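Local coordinates for ABC transporter periplasmic peptide-binding protein (Pseudoalteromonas, PDB 4QFL) that binds dipeptides such as Ala-Phe in the periplasm, probably handing them to an ABC transporter for uptake into the cell, at residues N442-L447 with A489-I494; A460-P465 with I495-L500. All coordinates share one frame; numbering follows the deposited sequence.

Interaction 1: residues N442-L447 with A489-I494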
loop_
_atom_site.group_PDB
_atom_site.type_symbol
_atom_site.label_atom_id
_atom_site.label_comp_id
_atom_site.label_asym_id
_atom_site.label_seq_id
_atom_site.Cartn_x
_atom_site.Cartn_y
_atom_site.Cartn_z
ATOM N N ASN A 442 6.083 2.501 -8.929
ATOM C CA ASN A 442 5.333 2.337 -7.682
ATOM C C ASN A 442 6.234 2.131 -6.451
ATOM O O ASN A 442 5.806 2.339 -5.313
ATOM C CB ASN A 442 4.292 1.211 -7.820
ATOM C CG ASN A 442 3.323 1.152 -6.636
ATOM O OD1 ASN A 442 2.449 2.008 -6.478
ATOM N ND2 ASN A 442 3.467 0.130 -5.816
ATOM N N PHE A 443 7.490 1.752 -6.682
ATOM C CA PHE A 443 8.459 1.617 -5.596
ATOM C C PHE A 443 9.230 2.913 -5.372
ATOM O O PHE A 443 10.045 2.997 -4.460
ATOM C CB PHE A 443 9.462 0.496 -5.892
ATOM C CG PHE A 443 8.978 -0.872 -5.507
ATOM C CD1 PHE A 443 9.075 -1.310 -4.189
ATOM C CD2 PHE A 443 8.421 -1.718 -6.452
ATOM C CE1 PHE A 443 8.628 -2.563 -3.814
ATOM C CE2 PHE A 443 7.975 -2.968 -6.092
ATOM C CZ PHE A 443 8.076 -3.394 -4.770
ATOM N N PHE A 444 8.981 3.914 -6.207
ATOM C CA PHE A 444 9.791 5.124 -6.171
ATOM C C PHE A 444 8.968 6.355 -5.885
ATOM O O PHE A 444 9.134 6.994 -4.853
ATOM C CB PHE A 444 10.550 5.285 -7.480
ATOM C CG PHE A 444 11.581 4.217 -7.708
ATOM C CD1 PHE A 444 12.781 4.226 -6.999
ATOM C CD2 PHE A 444 11.353 3.204 -8.611
ATOM C CE1 PHE A 444 13.741 3.248 -7.208
ATOM C CE2 PHE A 444 12.306 2.219 -8.829
ATOM C CZ PHE A 444 13.499 2.239 -8.126
ATOM N N SER A 445 8.067 6.682 -6.798
ATOM C CA SER A 445 7.278 7.893 -6.645
ATOM C C SER A 445 6.448 7.977 -5.346
ATOM O O SER A 445 6.417 9.030 -4.716
ATOM C CB SER A 445 6.440 8.157 -7.895
ATOM O OG SER A 445 7.271 8.647 -8.939
ATOM N N PRO A 446 5.792 6.875 -4.921
ATOM C CA PRO A 446 4.995 6.977 -3.687
ATOM C C PRO A 446 5.821 6.901 -2.408
ATOM O O PRO A 446 5.246 6.942 -1.319
ATOM C CB PRO A 446 4.077 5.746 -3.739
ATOM C CG PRO A 446 4.228 5.167 -5.121
ATOM C CD PRO A 446 5.593 5.587 -5.604
ATOM N N LEU A 447 7.139 6.782 -2.527
ATOM C CA LEU A 447 7.967 6.475 -1.373
ATOM C C LEU A 447 9.009 7.521 -1.117
ATOM O O LEU A 447 9.065 8.089 -0.034
ATOM C CB LEU A 447 8.701 5.162 -1.600
ATOM C CG LEU A 447 8.306 3.983 -0.729
ATOM C CD1 LEU A 447 6.815 3.744 -0.840
ATOM C CD2 LEU A 447 9.094 2.764 -1.143
ATOM N N ALA A 489 19.620 3.863 -12.496
ATOM C CA ALA A 489 20.342 4.943 -11.853
ATOM C C ALA A 489 19.693 5.235 -10.503
ATOM O O ALA A 489 20.371 5.601 -9.538
ATOM C CB ALA A 489 20.353 6.186 -12.749
ATOM N N ALA A 490 18.375 5.060 -10.440
ATOM C CA ALA A 490 17.629 5.345 -9.223
ATOM C C ALA A 490 17.983 4.360 -8.117
ATOM O O ALA A 490 18.155 4.741 -6.955
ATOM C CB ALA A 490 16.137 5.319 -9.496
ATOM N N GLN A 491 18.074 3.084 -8.473
ATOM C CA GLN A 491 18.397 2.064 -7.488
ATOM C C GLN A 491 19.787 2.311 -6.928
ATOM O O GLN A 491 20.024 2.151 -5.730
ATOM C CB GLN A 491 18.307 0.666 -8.096
ATOM C CG GLN A 491 16.901 0.238 -8.397
ATOM C CD GLN A 491 16.837 -0.994 -9.267
ATOM O OE1 GLN A 491 16.844 -2.112 -8.766
ATOM N NE2 GLN A 491 16.764 -0.799 -10.570
ATOM N N SER A 492 20.706 2.704 -7.802
ATOM C CA SER A 492 22.082 2.971 -7.392
ATOM C C SER A 492 22.192 4.135 -6.400
ATOM O O SER A 492 22.947 4.068 -5.417
ATOM C CB SER A 492 22.951 3.237 -8.615
ATOM O OG SER A 492 23.089 2.055 -9.373
ATOM N N MET A 493 21.435 5.192 -6.668
ATOM C CA MET A 493 21.470 6.392 -5.848
ATOM C C MET A 493 20.978 6.085 -4.445
ATOM O O MET A 493 21.548 6.542 -3.459
ATOM C CB MET A 493 20.633 7.498 -6.489
ATOM C CG MET A 493 20.905 8.873 -5.906
ATOM S SD MET A 493 20.027 10.221 -6.717
ATOM C CE MET A 493 20.721 10.142 -8.355
ATOM N N ILE A 494 19.922 5.286 -4.361
ATOM C CA ILE A 494 19.369 4.904 -3.077
ATOM C C ILE A 494 20.419 4.176 -2.228
ATOM O O ILE A 494 20.518 4.403 -1.023
ATOM C CB ILE A 494 18.102 4.065 -3.273
ATOM C CG1 ILE A 494 17.002 4.938 -3.880
ATOM C CG2 ILE A 494 17.659 3.456 -1.957
ATOM C CD1 ILE A 494 15.750 4.172 -4.334
#
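A490 gives the ring of F444 its first neighbour on helix 480-497: the methyl CB of A490 lies 3.9 Å from CE1 of F444, approaching the ring obliquely. The backbones stay well apart here, with 8.4 Å between the CA atoms of F444 and A490, so the phenyl ring does the reaching. It can do so because CG of F444 stands anti to the carbonyl carbon (chi1 -66°), which carries the ring out from the turn toward the helix. Next comes Q491, whose CG meets the ring edge in plane, 4.0 Å from CZ of F444. Only this aliphatic part of Q491 takes part; its amide is gripped elsewhere, OE1 by S336 OG and E346 N, NE2 by the carbonyls of A344 and Y487. In this family 5 extracellular solute-binding protein, of the periplasmic binding protein clan, the contact joins the turn that follows strand 428-434, which lines the dipeptide pocket, to a long C-terminal helix; the side chain of F444 is about 13 Å from the bound alanine and about 13 Å from the bound phenylalanine. Replacing F444 by an alanine would probably open a gap beside A490 and I494 and leave the methylene CG of Q491 without its aromatic mate. One turn beyond A490, I494 sends CG1 beside its backbone N and CD1 on in extended form (chi2 171°). That methyl CD1 sits at the ring edge, 3.6 Å from CE1 of F444. F467 and L471 of helix 465-475 also touch F444, and the ring of Y487 meets it with planes about 10° apart.

Interaction 2: residues A460-P465 with I495-L500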
loop_
_atom_site.group_PDB
_atom_site.type_symbol
_atom_site.label_atom_id
_atom_site.label_comp_id
_atom_site.label_asym_id
_atom_site.label_seq_id
_atom_site.Cartn_x
_atom_site.Cartn_y
_atom_site.Cartn_z
ATOM N N ALA A 460 11.937 8.322 5.006
ATOM C CA ALA A 460 13.300 8.841 5.093
ATOM C C ALA A 460 13.350 10.374 5.156
ATOM O O ALA A 460 14.419 10.965 5.287
ATOM C CB ALA A 460 14.133 8.332 3.926
ATOM N N ASN A 461 12.193 11.016 5.053
ATOM C CA ASN A 461 12.137 12.463 5.124
ATOM C C ASN A 461 13.195 13.038 4.198
ATOM O O ASN A 461 13.984 13.892 4.588
ATOM C CB ASN A 461 12.400 12.904 6.558
ATOM C CG ASN A 461 11.924 14.317 6.839
ATOM O OD1 ASN A 461 11.185 14.919 6.046
ATOM N ND2 ASN A 461 12.333 14.852 7.987
ATOM N N TRP A 462 13.204 12.550 2.966
ATOM C CA TRP A 462 14.306 12.774 2.029
ATOM C C TRP A 462 13.811 13.385 0.725
ATOM O O TRP A 462 13.208 12.703 -0.115
ATOM C CB TRP A 462 14.980 11.431 1.756
ATOM C CG TRP A 462 16.271 11.415 0.991
ATOM C CD1 TRP A 462 17.495 11.854 1.423
ATOM C CD2 TRP A 462 16.489 10.838 -0.312
ATOM N NE1 TRP A 462 18.448 11.615 0.459
ATOM C CE2 TRP A 462 17.860 10.992 -0.610
ATOM C CE3 TRP A 462 15.654 10.218 -1.255
ATOM C CZ2 TRP A 462 18.415 10.542 -1.815
ATOM C CZ3 TRP A 462 16.211 9.774 -2.456
ATOM C CH2 TRP A 462 17.577 9.940 -2.719
ATOM N N CYS A 463 14.048 14.678 0.559
ATOM C CA CYS A 463 13.725 15.322 -0.700
ATOM C C CYS A 463 15.009 15.550 -1.483
ATOM O O CYS A 463 15.830 16.379 -1.110
ATOM C CB CYS A 463 12.988 16.633 -0.465
ATOM S SG CYS A 463 12.567 17.510 -1.984
ATOM N N ASN A 464 15.176 14.786 -2.558
ATOM C CA ASN A 464 16.354 14.882 -3.417
ATOM C C ASN A 464 15.895 15.114 -4.854
ATOM O O ASN A 464 15.517 14.176 -5.566
ATOM C CB ASN A 464 17.196 13.604 -3.293
ATOM C CG ASN A 464 18.517 13.689 -4.037
ATOM O OD1 ASN A 464 18.591 14.242 -5.126
ATOM N ND2 ASN A 464 19.567 13.138 -3.444
ATOM N N PRO A 465 15.884 16.382 -5.281
ATOM C CA PRO A 465 15.369 16.688 -6.623
ATOM C C PRO A 465 16.137 15.962 -7.738
ATOM O O PRO A 465 15.587 15.663 -8.790
ATOM C CB PRO A 465 15.538 18.212 -6.716
ATOM C CG PRO A 465 15.462 18.685 -5.268
ATOM C CD PRO A 465 16.165 17.598 -4.491
ATOM N N ILE A 495 21.223 3.328 -2.870
ATOM C CA ILE A 495 22.300 2.621 -2.178
ATOM C C ILE A 495 23.448 3.553 -1.815
ATOM O O ILE A 495 24.030 3.424 -0.746
ATOM C CB ILE A 495 22.849 1.437 -3.006
ATOM C CG1 ILE A 495 21.803 0.333 -3.099
ATOM C CG2 ILE A 495 24.103 0.865 -2.360
ATOM C CD1 ILE A 495 21.113 0.062 -1.789
ATOM N N GLU A 496 23.776 4.476 -2.715
ATOM C CA GLU A 496 24.847 5.442 -2.473
ATOM C C GLU A 496 24.488 6.352 -1.323
ATOM O O GLU A 496 25.298 6.594 -0.437
ATOM C CB GLU A 496 25.088 6.316 -3.705
ATOM C CG GLU A 496 25.405 5.567 -4.982
ATOM C CD GLU A 496 26.859 5.144 -5.080
ATOM O OE1 GLU A 496 27.458 5.362 -6.163
ATOM O OE2 GLU A 496 27.398 4.589 -4.087
ATOM N N GLN A 497 23.267 6.868 -1.351
ATOM C CA GLN A 497 22.849 7.891 -0.402
ATOM C C GLN A 497 22.215 7.309 0.851
ATOM O O GLN A 497 22.156 7.965 1.887
ATOM C CB GLN A 497 21.894 8.896 -1.076
ATOM C CG GLN A 497 22.556 9.814 -2.117
ATOM C CD GLN A 497 23.754 10.587 -1.551
ATOM O OE1 GLN A 497 24.856 10.559 -2.114
ATOM N NE2 GLN A 497 23.544 11.269 -0.427
ATOM N N LEU A 498 21.721 6.083 0.742
ATOM C CA LEU A 498 21.091 5.398 1.870
ATOM C C LEU A 498 20.057 6.201 2.647
ATOM O O LEU A 498 20.132 6.279 3.865
ATOM C CB LEU A 498 22.152 4.905 2.844
ATOM C CG LEU A 498 23.061 3.852 2.225
ATOM C CD1 LEU A 498 24.147 3.488 3.209
ATOM C CD2 LEU A 498 22.250 2.628 1.799
ATOM N N PRO A 499 19.077 6.790 1.950
ATOM C CA PRO A 499 17.957 7.352 2.703
ATOM C C PRO A 499 17.295 6.218 3.478
ATOM O O PRO A 499 16.876 6.386 4.614
ATOM C CB PRO A 499 17.034 7.889 1.610
ATOM C CG PRO A 499 17.448 7.148 0.355
ATOM C CD PRO A 499 18.898 6.893 0.496
ATOM N N LEU A 500 17.213 5.054 2.852
ATOM C CA LEU A 500 16.781 3.862 3.543
ATOM C C LEU A 500 17.633 2.692 3.075
ATOM O O LEU A 500 18.293 2.760 2.037
ATOM C CB LEU A 500 15.295 3.596 3.300
ATOM C CG LEU A 500 14.781 3.596 1.855
ATOM C CD1 LEU A 500 15.216 2.329 1.121
ATOM C CD2 LEU A 500 13.262 3.739 1.793
HETATM O O HOH W 1 21.289 12.475 -0.015
#
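The indole of W462 has P499 over one face and N464 CB, from its own segment, over the other. P499 CB makes a CH-pi contact with the five-membered ring of W462, 3.7 Å from its centroid and 16° off the normal. P499 CG carries the proline on across the fused bond toward the six-membered ring, 3.9 Å from CE3 of W462. In the plane of the indole, at its edge, a water accepts from NE1 of W462 at 3.0 Å and from NE2 of Q497 at 2.6 Å, bridging the two segments. The chain of Q497 bends at chi2 (-55°) to bring its amide to the water, and the amide plane lies about 10° from that of the indole; nearer the backbone, its CB lies 3.9 Å from CZ2 of W462. A460 also packs on P499: its CB lies 3.7 Å from P499 CB and 3.4 Å from P499 O. P499 can present its ring here because the chain leaves helical geometry at L498, where phi turns positive, ending helix 480-497. Around this, C463 is tied by a disulfide to C450 of helix 450-454, and N464 caps the start of helix 465-475 through OD1 to F467 N. R310 of helix 307-314 bonds to Q497 O, while the carbonyl of P499 accepts a backbone hydrogen bond from F297, at the end of strand 291-297, just as strand 500-513 sets out.

Overall arrangement
From the N terminus the chain passes 442-447, then 460-465, and only later reaches 489-494 and 495-500, so interactions 1 and 2 cross rather than nest. Interaction 1 closes a loop of 41 residues, interaction 2 one of 29, both largely helical and strandless. Both end on helix 480-497 and its exit, and their centres are 9 Å apart. They meet where I494 O lies 3.3 Å from P499 CD. Helix 465-475 starts at the end of 460-465 and runs on inside both loops, and its F467 meets side chains from each contact. Together they tie the turns that follow strand 428-434 and helix 450-454 to the last long helix and the start of strand 500-513.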